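Local coordinates for protein hypothetical glycoside hydrolase (Bacteroides vulgatus, PDB 3S30) that is of uncertain function but, as a putative glycoside hydrolase with a galactose-binding-like domain that holds a sodium ion, probably takes part in carbohydrate metabolism, at residues T144-T155 and L167-G178. Numbering follows the deposited sequence.
Sequences TGSGYTPNDFPT and LQLITRKTGSLG
I170 N donates to P154 O (2.8 Å) in the carbonyl plane, an almost straight bond that fastens the end of the 144-155 loop to strand 166-173 just before T155 pairs antiparallel with L169. Beside it, R172 reaches F153 O through two weak bonds, from NE (3.3 Å) and NH2. Water 1 accepts from Q168 NE2 and lies 2.9 Å from F153 O. At the loop's other end G175 N gives a weak hydrogen bond to T144 OG1 (3.4 Å), whose stronger partner is F141 O. R172 CG, anti to the carbonyl carbon (chi1 -62°), lies on the P154 ring (CG to CG 3.8 Å); the bend at chi2 carries the guanidinium back to F153 O, with I170 CG2 over one face. A leucine in place of R172 would probably leave F153 O without either guanidinium donor. T144 and T174 cross at about a right angle, methyl to methyl (3.6 Å). G175 suits its place because a CB would clash with T144 O and Y148 OH. T155 CG2, anti to its own N, meets L169 CD2 at 3.7 Å. In this beta-rich fold, consistent with the galactose-binding-domain-like class, the loop is thus joined to strand 166-173 mainly through its own carbonyls, and leads into the neighbouring strand 155-158.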
ATOM      1  N   THR A 144      13.375 -11.989  -7.171  1.00 62.79           N
ATOM      2  CA  THR A 144      12.962 -12.673  -8.403  1.00 65.56           C
ATOM      3  C   THR A 144      13.922 -12.475  -9.569  1.00 69.13           C
ATOM      4  O   THR A 144      13.763 -13.121 -10.605  1.00 72.85           O
ATOM      5  CB  THR A 144      11.521 -12.238  -8.898  1.00 65.61           C
ATOM      6  OG1 THR A 144      11.538 -10.892  -9.431  1.00 63.55           O
ATOM      7  CG2 THR A 144      10.486 -12.344  -7.775  1.00 60.29           C
ATOM      8  N   GLY A 145      14.896 -11.581  -9.421  1.00 68.92           N
ATOM      9  CA  GLY A 145      15.860 -11.336 -10.483  1.00 71.52           C
ATOM     10  C   GLY A 145      17.019 -10.462 -10.046  1.00 72.92           C
ATOM     11  O   GLY A 145      17.055  -9.995  -8.916  1.00 70.83           O
ATOM     12  N   SER A 146      17.970 -10.251 -10.954  1.00 76.75           N
ATOM     13  CA  SER A 146      19.090  -9.337 -10.728  1.00 78.98           C
ATOM     14  C   SER A 146      19.186  -8.300 -11.849  1.00 78.27           C
ATOM     15  O   SER A 146      18.586  -8.467 -12.910  1.00 78.38           O
ATOM     16  CB  SER A 146      20.400 -10.117 -10.605  1.00 82.53           C
ATOM     17  OG  SER A 146      20.381 -10.909  -9.431  1.00 84.27           O
ATOM     18  N   GLY A 147      19.927  -7.224 -11.594  1.00 77.64           N
ATOM     19  CA  GLY A 147      20.085  -6.136 -12.564  1.00 77.74           C
ATOM     20  C   GLY A 147      18.888  -5.195 -12.707  1.00 73.64           C
ATOM     21  O   GLY A 147      18.767  -4.500 -13.714  1.00 74.62           O
ATOM     22  N   TYR A 148      18.003  -5.158 -11.714  1.00 69.31           N
ATOM     23  CA  TYR A 148      16.904  -4.189 -11.717  1.00 66.88           C
ATOM     24  C   TYR A 148      17.399  -2.848 -11.196  1.00 66.23           C
ATOM     25  O   TYR A 148      18.179  -2.794 -10.238  1.00 67.89           O
ATOM     26  CB  TYR A 148      15.756  -4.634 -10.813  1.00 64.71           C
ATOM     27  CG  TYR A 148      15.011  -5.869 -11.237  1.00 66.44           C
ATOM     28  CD1 TYR A 148      14.494  -6.000 -12.529  1.00 68.98           C
ATOM     29  CD2 TYR A 148      14.767  -6.891 -10.325  1.00 68.83           C
ATOM     30  CE1 TYR A 148      13.783  -7.136 -12.905  1.00 69.31           C
ATOM     31  CE2 TYR A 148      14.063  -8.026 -10.692  1.00 71.11           C
ATOM     32  CZ  TYR A 148      13.572  -8.145 -11.976  1.00 71.75           C
ATOM     33  OH  TYR A 148      12.876  -9.284 -12.314  1.00 75.82           O
ATOM     34  N   THR A 149      16.945  -1.766 -11.817  1.00 64.99           N
ATOM     35  CA  THR A 149      17.186  -0.417 -11.295  1.00 63.92           C
ATOM     36  C   THR A 149      15.882   0.065 -10.659  1.00 59.77           C
ATOM     37  O   THR A 149      14.837  -0.536 -10.886  1.00 57.66           O
ATOM     38  CB  THR A 149      17.653   0.557 -12.411  1.00 65.91           C
ATOM     39  OG1 THR A 149      16.597   0.753 -13.361  1.00 65.47           O
ATOM     40  CG2 THR A 149      18.901   0.024 -13.108  1.00 67.71           C
ATOM     41  N   PRO A 150      15.934   1.144  -9.860  1.00 58.32           N
ATOM     42  CA  PRO A 150      14.727   1.611  -9.148  1.00 55.81           C
ATOM     43  C   PRO A 150      13.450   1.751  -9.991  1.00 54.21           C
ATOM     44  O   PRO A 150      12.373   1.433  -9.532  1.00 55.37           O
ATOM     45  CB  PRO A 150      15.166   2.973  -8.600  1.00 56.75           C
ATOM     46  CG  PRO A 150      16.654   2.797  -8.354  1.00 56.68           C
ATOM     47  CD  PRO A 150      17.135   1.915  -9.471  1.00 57.92           C
ATOM     48  N   ASN A 151      13.576   2.211 -11.218  1.00 56.48           N
ATOM     49  CA  ASN A 151      12.427   2.392 -12.092  1.00 56.85           C
ATOM     50  C   ASN A 151      11.881   1.103 -12.746  1.00 56.74           C
ATOM     51  O   ASN A 151      10.804   1.114 -13.350  1.00 55.45           O
ATOM     52  CB  ASN A 151      12.738   3.480 -13.115  1.00 57.76           C
ATOM     53  CG  ASN A 151      12.586   4.883 -12.515  1.00 65.84           C
ATOM     54  OD1 ASN A 151      11.494   5.265 -12.051  1.00 70.35           O
ATOM     55  ND2 ASN A 151      13.672   5.643 -12.502  1.00 64.35           N
ATOM     56  N   ASP A 152      12.583  -0.011 -12.569  1.00 56.45           N
ATOM     57  CA  ASP A 152      12.037  -1.315 -12.942  1.00 56.26           C
ATOM     58  C   ASP A 152      11.118  -1.882 -11.878  1.00 52.85           C
ATOM     59  O   ASP A 152      10.380  -2.811 -12.163  1.00 53.64           O
ATOM     60  CB  ASP A 152      13.150  -2.331 -13.197  1.00 57.77           C
ATOM     61  CG  ASP A 152      14.164  -1.836 -14.179  1.00 62.24           C
ATOM     62  OD1 ASP A 152      13.769  -1.297 -15.251  1.00 66.08           O
ATOM     63  OD2 ASP A 152      15.359  -1.977 -13.863  1.00 66.88           O
ATOM     64  N   PHE A 153      11.168  -1.358 -10.654  1.00 50.68           N
ATOM     65  CA  PHE A 153      10.390  -1.957  -9.547  1.00 51.33           C
ATOM     66  C   PHE A 153       8.888  -1.678  -9.602  1.00 49.94           C
ATOM     67  O   PHE A 153       8.445  -0.759 -10.297  1.00 52.39           O
ATOM     68  CB  PHE A 153      10.974  -1.576  -8.179  1.00 51.04           C
ATOM     69  CG  PHE A 153      12.153  -2.422  -7.795  1.00 52.46           C
ATOM     70  CD1 PHE A 153      13.383  -2.230  -8.418  1.00 47.76           C
ATOM     71  CD2 PHE A 153      12.022  -3.454  -6.869  1.00 47.46           C
ATOM     72  CE1 PHE A 153      14.457  -3.028  -8.102  1.00 52.02           C
ATOM     73  CE2 PHE A 153      13.093  -4.249  -6.551  1.00 46.91           C
ATOM     74  CZ  PHE A 153      14.317  -4.035  -7.164  1.00 52.05           C
ATOM     75  N   PRO A 154       8.093  -2.499  -8.901  1.00 49.61           N
ATOM     76  CA  PRO A 154       6.649  -2.244  -8.897  1.00 48.87           C
ATOM     77  C   PRO A 154       6.281  -0.915  -8.242  1.00 48.54           C
ATOM     78  O   PRO A 154       5.282  -0.269  -8.625  1.00 49.06           O
ATOM     79  CB  PRO A 154       6.069  -3.436  -8.113  1.00 50.55           C
ATOM     80  CG  PRO A 154       7.153  -4.495  -8.093  1.00 48.25           C
ATOM     81  CD  PRO A 154       8.453  -3.773  -8.237  1.00 49.56           C
ATOM     82  N   THR A 155       7.109  -0.495  -7.293  1.00 47.96           N
ATOM     83  CA  THR A 155       6.891   0.727  -6.540  1.00 47.77           C
ATOM     84  C   THR A 155       8.057   1.699  -6.697  1.00 48.98           C
ATOM     85  O   THR A 155       9.204   1.380  -6.373  1.00 49.86           O
ATOM     86  CB  THR A 155       6.678   0.389  -5.069  1.00 47.03           C
ATOM     87  OG1 THR A 155       5.571  -0.511  -4.969  1.00 49.39           O
ATOM     88  CG2 THR A 155       6.391   1.637  -4.254  1.00 45.67           C
ATOM     89  N   LEU A 167       3.601   9.267  -6.594  1.00 48.53           N
ATOM     90  CA  LEU A 167       3.708   7.816  -6.504  1.00 47.99           C
ATOM     91  C   LEU A 167       3.429   7.157  -7.869  1.00 48.88           C
ATOM     92  O   LEU A 167       2.515   7.559  -8.594  1.00 48.59           O
ATOM     93  CB  LEU A 167       2.724   7.284  -5.461  1.00 47.65           C
ATOM     94  CG  LEU A 167       2.806   5.794  -5.118  1.00 47.88           C
ATOM     95  CD1 LEU A 167       4.133   5.483  -4.484  1.00 38.83           C
ATOM     96  CD2 LEU A 167       1.646   5.365  -4.193  1.00 46.74           C
ATOM     97  N   GLN A 168       4.245   6.159  -8.209  1.00 48.58           N
ATOM     98  CA  GLN A 168       4.079   5.368  -9.420  1.00 48.82           C
ATOM     99  C   GLN A 168       4.033   3.894  -9.022  1.00 49.01           C
ATOM    100  O   GLN A 168       5.053   3.305  -8.666  1.00 48.78           O
ATOM    101  CB  GLN A 168       5.238   5.611 -10.385  1.00 49.36           C
ATOM    102  CG  GLN A 168       5.146   4.875 -11.725  1.00 49.15           C
ATOM    103  CD  GLN A 168       6.474   4.925 -12.500  1.00 57.57           C
ATOM    104  OE1 GLN A 168       6.730   5.874 -13.247  1.00 52.21           O
ATOM    105  NE2 GLN A 168       7.331   3.897 -12.305  1.00 46.38           N
ATOM    106  N   LEU A 169       2.840   3.314  -9.058  1.00 48.28           N
ATOM    107  CA  LEU A 169       2.683   1.898  -8.808  1.00 49.60           C
ATOM    108  C   LEU A 169       2.438   1.198 -10.155  1.00 50.23           C
ATOM    109  O   LEU A 169       1.459   1.491 -10.857  1.00 49.64           O
ATOM    110  CB  LEU A 169       1.544   1.652  -7.807  1.00 49.40           C
ATOM    111  CG  LEU A 169       1.700   2.352  -6.443  1.00 49.26           C
ATOM    112  CD1 LEU A 169       0.548   2.044  -5.498  1.00 44.90           C
ATOM    113  CD2 LEU A 169       3.034   1.995  -5.769  1.00 46.53           C
ATOM    114  N   ILE A 170       3.360   0.308 -10.525  1.00 49.54           N
ATOM    115  CA  ILE A 170       3.228  -0.482 -11.748  1.00 50.35           C
ATOM    116  C   ILE A 170       3.356  -1.980 -11.405  1.00 50.69           C
ATOM    117  O   ILE A 170       4.425  -2.444 -11.016  1.00 48.67           O
ATOM    118  CB  ILE A 170       4.279  -0.088 -12.794  1.00 50.61           C
ATOM    119  CG1 ILE A 170       4.301   1.427 -13.002  1.00 52.31           C
ATOM    120  CG2 ILE A 170       4.010  -0.786 -14.127  1.00 52.11           C
ATOM    121  CD1 ILE A 170       5.290   1.898 -14.088  1.00 50.19           C
ATOM    122  N   THR A 171       2.242  -2.712 -11.510  1.00 50.26           N
ATOM    123  CA  THR A 171       2.253  -4.167 -11.400  1.00 49.65           C
ATOM    124  C   THR A 171       3.240  -4.772 -12.409  1.00 48.71           C
ATOM    125  O   THR A 171       3.219  -4.439 -13.588  1.00 47.81           O
ATOM    126  CB  THR A 171       0.832  -4.743 -11.599  1.00 51.67           C
ATOM    127  OG1 THR A 171       0.042  -4.446 -10.441  1.00 54.02           O
ATOM    128  CG2 THR A 171       0.856  -6.269 -11.816  1.00 53.95           C
ATOM    129  N   ARG A 172       4.120  -5.645 -11.924  1.00 49.42           N
ATOM    130  CA  ARG A 172       5.219  -6.175 -12.736  1.00 51.40           C
ATOM    131  C   ARG A 172       5.118  -7.675 -12.904  1.00 52.81           C
ATOM    132  O   ARG A 172       4.701  -8.394 -12.001  1.00 48.88           O
ATOM    133  CB  ARG A 172       6.584  -5.890 -12.083  1.00 51.45           C
ATOM    134  CG  ARG A 172       6.962  -4.439 -11.901  1.00 47.72           C
ATOM    135  CD  ARG A 172       6.876  -3.644 -13.175  1.00 48.44           C
ATOM    136  NE  ARG A 172       7.533  -2.353 -13.018  1.00 53.21           N
ATOM    137  CZ  ARG A 172       7.739  -1.471 -13.997  1.00 54.98           C
ATOM    138  NH1 ARG A 172       7.306  -1.704 -15.225  1.00 51.62           N
ATOM    139  NH2 ARG A 172       8.360  -0.325 -13.728  1.00 59.37           N
ATOM    140  N   LYS A 173       5.528  -8.138 -14.079  1.00 57.08           N
ATOM    141  CA  LYS A 173       5.861  -9.543 -14.275  1.00 59.15           C
ATOM    142  C   LYS A 173       7.180  -9.795 -13.535  1.00 58.53           C
ATOM    143  O   LYS A 173       8.101  -8.976 -13.602  1.00 56.66           O
ATOM    144  CB  LYS A 173       6.027  -9.824 -15.767  1.00 62.04           C
ATOM    145  CG  LYS A 173       6.159 -11.283 -16.137  1.00 66.16           C
ATOM    146  CD  LYS A 173       6.413 -11.430 -17.629  1.00 68.63           C
ATOM    147  CE  LYS A 173       6.512 -12.901 -18.037  1.00 76.50           C
ATOM    148  NZ  LYS A 173       7.818 -13.518 -17.666  1.00 75.35           N
ATOM    149  N   THR A 174       7.257 -10.903 -12.802  1.00 58.12           N
ATOM    150  CA  THR A 174       8.488 -11.259 -12.100  1.00 57.52           C
ATOM    151  C   THR A 174       9.524 -11.885 -13.035  1.00 60.20           C
ATOM    152  O   THR A 174       9.206 -12.311 -14.153  1.00 61.40           O
ATOM    153  CB  THR A 174       8.214 -12.225 -10.959  1.00 57.34           C
ATOM    154  OG1 THR A 174       7.316 -13.246 -11.414  1.00 51.41           O
ATOM    155  CG2 THR A 174       7.615 -11.470  -9.773  1.00 52.44           C
ATOM    156  N   GLY A 175      10.768 -11.909 -12.564  1.00 73.09           N
ATOM    157  CA  GLY A 175      11.870 -12.546 -13.270  1.00 77.88           C
ATOM    158  C   GLY A 175      11.774 -14.050 -13.143  1.00 75.44           C
ATOM    159  O   GLY A 175      11.113 -14.553 -12.241  1.00 69.12           O
ATOM    160  N   SER A 176      12.447 -14.754 -14.055  1.00 82.40           N
ATOM    161  CA  SER A 176      12.420 -16.223 -14.164  1.00 82.24           C
ATOM    162  C   SER A 176      11.993 -16.975 -12.909  1.00 75.51           C
ATOM    163  O   SER A 176      11.104 -17.829 -12.951  1.00 74.50           O
ATOM    164  CB  SER A 176      13.807 -16.718 -14.547  1.00 89.26           C
ATOM    165  OG  SER A 176      14.736 -16.386 -13.535  1.00 92.48           O
ATOM    166  N   LEU A 177      12.637 -16.667 -11.794  1.00 73.76           N
ATOM    167  CA  LEU A 177      12.414 -17.426 -10.570  1.00 72.38           C
ATOM    168  C   LEU A 177      11.021 -17.226  -9.979  1.00 68.58           C
ATOM    169  O   LEU A 177      10.463 -18.153  -9.406  1.00 69.45           O
ATOM    170  CB  LEU A 177      13.492 -17.102  -9.531  1.00 73.92           C
ATOM    171  CG  LEU A 177      13.561 -18.041  -8.327  1.00 74.81           C
ATOM    172  CD1 LEU A 177      13.535 -19.503  -8.746  1.00 66.96           C
ATOM    173  CD2 LEU A 177      14.802 -17.741  -7.499  1.00 77.75           C
ATOM    174  N   GLY A 178      10.469 -16.025 -10.118  1.00 67.81           N
ATOM    175  CA  GLY A 178       9.159 -15.690  -9.559  1.00 65.81           C
ATOM    176  C   GLY A 178       8.056 -16.677  -9.903  1.00 65.94           C
ATOM    177  O   GLY A 178       7.351 -17.140  -9.016  1.00 67.18           O
TER
HETATM  178  O   HOH W   1       6.786   1.511 -10.777  1.00 48.25           O